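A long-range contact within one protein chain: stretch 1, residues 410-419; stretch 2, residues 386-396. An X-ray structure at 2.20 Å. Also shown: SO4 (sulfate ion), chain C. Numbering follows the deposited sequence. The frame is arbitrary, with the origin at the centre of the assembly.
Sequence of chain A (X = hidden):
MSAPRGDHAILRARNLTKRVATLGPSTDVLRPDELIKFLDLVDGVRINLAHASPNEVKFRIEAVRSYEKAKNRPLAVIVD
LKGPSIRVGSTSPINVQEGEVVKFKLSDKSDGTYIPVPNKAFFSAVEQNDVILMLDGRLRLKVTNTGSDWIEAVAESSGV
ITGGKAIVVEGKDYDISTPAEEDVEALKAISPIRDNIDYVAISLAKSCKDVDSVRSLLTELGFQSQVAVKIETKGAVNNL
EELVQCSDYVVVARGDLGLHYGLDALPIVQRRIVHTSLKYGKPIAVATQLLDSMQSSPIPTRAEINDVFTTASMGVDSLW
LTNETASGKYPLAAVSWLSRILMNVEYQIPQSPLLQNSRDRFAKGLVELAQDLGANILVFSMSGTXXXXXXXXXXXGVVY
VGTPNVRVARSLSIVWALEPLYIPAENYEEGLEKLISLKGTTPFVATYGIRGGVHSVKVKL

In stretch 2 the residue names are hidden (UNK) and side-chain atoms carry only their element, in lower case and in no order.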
# COMPACT_ATOMS: atom_id res chain seq x y z
N ARG A 410 -24.28 16.35 26.42
CA ARG A 410 -23.96 15.44 27.51
C ARG A 410 -23.58 14.04 27.02
O ARG A 410 -22.70 13.41 27.56
CB ARG A 410 -25.14 15.35 28.46
CG ARG A 410 -25.34 16.59 29.32
CD ARG A 410 -26.75 16.60 29.90
NE ARG A 410 -27.00 17.81 30.67
CZ ARG A 410 -28.20 18.16 31.16
NH1 ARG A 410 -29.28 17.40 30.96
NH2 ARG A 410 -28.32 19.29 31.84
N SER A 411 -24.28 13.55 26.01
CA SER A 411 -24.03 12.24 25.45
C SER A 411 -22.60 12.18 24.87
O SER A 411 -21.87 11.21 25.10
CB SER A 411 -25.07 11.98 24.36
OG SER A 411 -25.20 10.61 24.08
N LEU A 412 -22.20 13.24 24.18
CA LEU A 412 -20.94 13.28 23.41
C LEU A 412 -19.72 13.52 24.29
O LEU A 412 -18.58 13.33 23.87
CB LEU A 412 -21.04 14.36 22.32
CG LEU A 412 -22.19 14.20 21.34
CD1 LEU A 412 -22.15 15.34 20.34
CD2 LEU A 412 -22.13 12.83 20.63
N SER A 413 -19.98 13.89 25.54
CA SER A 413 -18.94 14.16 26.52
C SER A 413 -17.96 13.00 26.76
O SER A 413 -16.80 13.22 27.12
CB SER A 413 -19.62 14.53 27.83
OG SER A 413 -18.68 15.20 28.65
N ILE A 414 -18.43 11.77 26.56
CA ILE A 414 -17.60 10.58 26.76
C ILE A 414 -17.24 9.85 25.46
O ILE A 414 -16.81 8.70 25.47
CB ILE A 414 -18.20 9.62 27.87
CG1 ILE A 414 -19.56 9.03 27.47
CG2 ILE A 414 -18.32 10.38 29.21
CD1 ILE A 414 -19.86 7.71 28.19
N VAL A 415 -17.42 10.54 24.33
CA VAL A 415 -16.99 10.04 23.03
C VAL A 415 -15.60 10.62 22.72
O VAL A 415 -15.33 11.80 23.00
CB VAL A 415 -18.04 10.39 21.90
CG1 VAL A 415 -17.57 9.85 20.53
CG2 VAL A 415 -19.43 9.79 22.23
N TRP A 416 -14.71 9.79 22.20
CA TRP A 416 -13.35 10.17 21.75
C TRP A 416 -13.23 11.56 21.10
O TRP A 416 -13.90 11.84 20.11
CB TRP A 416 -12.84 9.12 20.76
CG TRP A 416 -11.57 9.52 20.05
CD1 TRP A 416 -11.47 10.22 18.87
CD2 TRP A 416 -10.22 9.22 20.45
NE1 TRP A 416 -10.16 10.37 18.52
CE2 TRP A 416 -9.37 9.79 19.47
CE3 TRP A 416 -9.66 8.53 21.54
CZ2 TRP A 416 -7.96 9.69 19.54
CZ3 TRP A 416 -8.24 8.43 21.62
CH2 TRP A 416 -7.41 9.01 20.61
N ALA A 417 -12.37 12.39 21.68
CA ALA A 417 -11.93 13.71 21.14
C ALA A 417 -12.95 14.82 21.15
O ALA A 417 -12.59 15.99 20.91
CB ALA A 417 -11.29 13.57 19.71
N LEU A 418 -14.22 14.49 21.39
CA LEU A 418 -15.29 15.47 21.21
C LEU A 418 -15.33 16.49 22.33
O LEU A 418 -15.28 16.14 23.52
CB LEU A 418 -16.66 14.82 21.04
CG LEU A 418 -16.84 13.79 19.91
CD1 LEU A 418 -18.31 13.49 19.77
CD2 LEU A 418 -16.23 14.26 18.58
N GLU A 419 -15.43 17.75 21.93
CA GLU A 419 -15.71 18.82 22.88
C GLU A 419 -17.06 19.47 22.57
O GLU A 419 -17.15 20.36 21.72
CB GLU A 419 -14.59 19.86 22.95
CG GLU A 419 -14.64 20.58 24.29
CD GLU A 419 -13.86 21.87 24.31
OE1 GLU A 419 -14.47 22.92 24.61
OE2 GLU A 419 -12.65 21.84 24.02
N UNK A 386 -23.36 13.00 13.12
CA UNK A 386 -22.15 13.22 12.34
C UNK A 386 -20.95 13.30 13.28
O UNK A 386 -19.85 12.82 12.93
c UNK A 386 -21.27 16.08 9.76
c UNK A 386 -21.06 14.76 10.52
c UNK A 386 -20.75 13.60 9.55
c UNK A 386 -22.25 14.48 11.46
N UNK A 387 -21.15 13.89 14.46
CA UNK A 387 -20.05 14.05 15.42
C UNK A 387 -19.48 12.70 15.80
O UNK A 387 -18.26 12.50 15.76
c UNK A 387 -20.53 14.79 16.67
N UNK A 388 -20.36 11.77 16.16
CA UNK A 388 -19.99 10.36 16.37
C UNK A 388 -19.36 9.67 15.15
O UNK A 388 -18.41 8.90 15.30
n UNK A 388 -23.46 9.62 19.91
c UNK A 388 -22.85 9.07 18.69
n UNK A 388 -23.86 9.65 22.18
c UNK A 388 -21.56 9.81 18.32
c UNK A 388 -23.28 9.10 21.12
c UNK A 388 -21.20 9.55 16.85
n UNK A 388 -22.52 8.01 21.26
N UNK A 389 -19.89 9.92 13.96
CA UNK A 389 -19.30 9.30 12.78
C UNK A 389 -17.86 9.81 12.55
O UNK A 389 -17.00 9.05 12.12
n UNK A 389 -22.25 6.78 9.29
c UNK A 389 -19.69 8.73 10.32
n UNK A 389 -24.03 8.18 9.76
c UNK A 389 -20.18 9.50 11.55
c UNK A 389 -20.52 9.02 9.07
n UNK A 389 -21.95 9.07 9.36
c UNK A 389 -22.74 8.01 9.47
N UNK A 390 -17.60 11.07 12.84
CA UNK A 390 -16.25 11.61 12.74
C UNK A 390 -15.34 10.98 13.77
O UNK A 390 -14.23 10.54 13.43
c UNK A 390 -14.82 13.67 13.24
c UNK A 390 -16.62 13.79 11.49
c UNK A 390 -17.23 15.16 11.61
c UNK A 390 -16.22 13.17 12.84
N UNK A 391 -15.81 10.93 15.02
CA UNK A 391 -15.02 10.39 16.14
C UNK A 391 -14.54 8.97 15.92
O UNK A 391 -13.43 8.62 16.35
c UNK A 391 -15.80 10.49 17.47
N UNK A 392 -15.35 8.14 15.27
CA UNK A 392 -15.00 6.72 15.15
C UNK A 392 -13.79 6.52 14.26
O UNK A 392 -13.17 5.46 14.31
c UNK A 392 -17.83 5.30 12.93
c UNK A 392 -16.53 6.02 13.23
c UNK A 392 -17.97 5.12 11.44
n UNK A 392 -19.27 4.52 11.11
c UNK A 392 -16.17 5.86 14.68
N UNK A 393 -13.47 7.52 13.44
CA UNK A 393 -12.28 7.44 12.60
C UNK A 393 -11.08 8.00 13.31
O UNK A 393 -10.03 8.11 12.72
c UNK A 393 -15.36 6.09 8.79
c UNK A 393 -14.79 7.89 10.26
c UNK A 393 -13.14 6.24 9.69
c UNK A 393 -12.48 8.12 11.23
c UNK A 393 -15.72 7.25 9.48
c UNK A 393 -14.09 5.58 8.90
c UNK A 393 -13.49 7.41 10.36
N UNK A 394 -11.24 8.35 14.59
CA UNK A 394 -10.11 8.67 15.47
C UNK A 394 -9.27 9.87 14.99
O UNK A 394 -8.04 9.77 14.81
c UNK A 394 -10.36 6.87 17.93
c UNK A 394 -9.24 7.42 15.73
c UNK A 394 -12.21 5.73 19.11
c UNK A 394 -9.96 6.32 16.57
n UNK A 394 -10.92 5.90 18.89
n UNK A 394 -12.66 4.86 20.04
n UNK A 394 -13.06 6.43 18.39
N UNK A 395 -9.92 11.04 14.84
CA UNK A 395 -9.13 12.26 14.56
C UNK A 395 -8.17 12.51 15.71
O UNK A 395 -8.49 12.17 16.86
c UNK A 395 -10.20 13.36 14.51
c UNK A 395 -11.40 12.74 15.33
c UNK A 395 -11.37 11.31 14.96
N UNK A 396 -7.01 13.11 15.43
CA UNK A 396 -5.91 13.13 16.38
C UNK A 396 -5.87 14.41 17.19
O UNK A 396 -4.93 14.64 17.95
c UNK A 396 -4.57 12.93 15.65
c UNK A 396 -4.07 10.65 16.44
n UNK A 396 -2.54 7.38 15.77
c UNK A 396 -3.48 8.30 15.97
n UNK A 396 -3.12 9.56 16.20
n UNK A 396 -4.77 7.97 15.93
c UNK A 396 -4.26 11.52 15.22
S SO4 C . -26.71 15.32 12.98
O1 SO4 C . -27.08 16.72 12.95
O2 SO4 C . -27.34 14.71 14.16
O3 SO4 C . -25.26 15.17 13.08
O4 SO4 C . -27.15 14.60 11.79

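Position 386 carries four carbons, forked at the second, and none reaches stretch 1: this is Leu 386, an apolar chain suited to its buried place in the helix, its backbone N donating a hydrogen bond to O3 of the sulfate at 2.9 Å. Position 387 has a single carbon, pointing toward stretch 1 and touching Leu 412 and Leu 418, so it is Ala 387. Its CB lies 4.0 Å from both Leu 412 CD1 and Leu 418 CD1, a small side chain on which both leucines can settle.

At 388, three carbons lead to a nitrogen and then to a carbon bearing two more nitrogens, which reach Ser 411 and Val 415; this is Arg 388. Its CA-to-CB bond points sideways, but the extended chain brings its end to stretch 1. Val 415 CG2 lies over one face of the guanidinium, 3.7 Å from Arg 388 NH1, while Leu 412 CD2 is 3.5 Å from Arg 388 NE. Arg 388 NH2 comes within 2.5 Å of Ser 411 OG, near the guanidinium plane, yet the angle is too poor for a hydrogen bond. Position 389 shows the same pattern of atoms, out of reach of stretch 1, hence Arg 389, partly exposed and hydrogen-bonded elsewhere in the structure.

Position 390 has four carbons forked at the first, with one arm two carbons long: Ile 390, directed sideways and apolar, as suits a buried site. Position 391 again has one carbon, which meets Val 415, Trp 416 and Leu 418: Ala 391. Its CB is 3.6 Å from Val 415 CG1, 3.5 Å from the backbone O of Trp 416 and 4.0 Å from Leu 418 CD2. A methyl group suits this place, where the two backbones come close.

Position 392, four carbons in a row ending in nitrogen, is Lys 392, its amine hydrogen-bonded elsewhere in the structure; position 393, one carbon and a six-carbon ring, is Phe 393. Both point away from stretch 1 and take no part in the contact.

At 394, three carbons, a nitrogen and a carbon with two further nitrogens lie over Trp 416: Arg 394. Its length lets Arg 394 CD sit over the tryptophan face, 3.4 Å from Trp 416 CE2, while its guanidinium lies flat on the indole, with planes at 13°. Arg 394 NH1 donates to the O of Ala 391 at 3.0 Å, helping to hold the cation there.

Position 395 has three carbons closing onto the backbone N, beside Trp 416: Pro 395. Its ring offers an apolar surface, Pro 395 CD lying 4.1 Å from Trp 416 CD1, and Pro 395 O accepts a hydrogen bond from Trp 416 NE1 at 3.0 Å. Position 396 has three carbons, a nitrogen and a carbon carrying two more nitrogens, none in close contact with stretch 1: Arg 396, whose charged end suits a partly exposed place.

The contact thus rests on Trp 416, fixed by a hydrogen bond at its edge and an arginine over its face. Beside it, the two alanines let the leucines and Val 415 pack against the helix, and Arg 388 extends the contact to Ser 411.

Stretch 2, residues 386-396: LARRIAKFRPR
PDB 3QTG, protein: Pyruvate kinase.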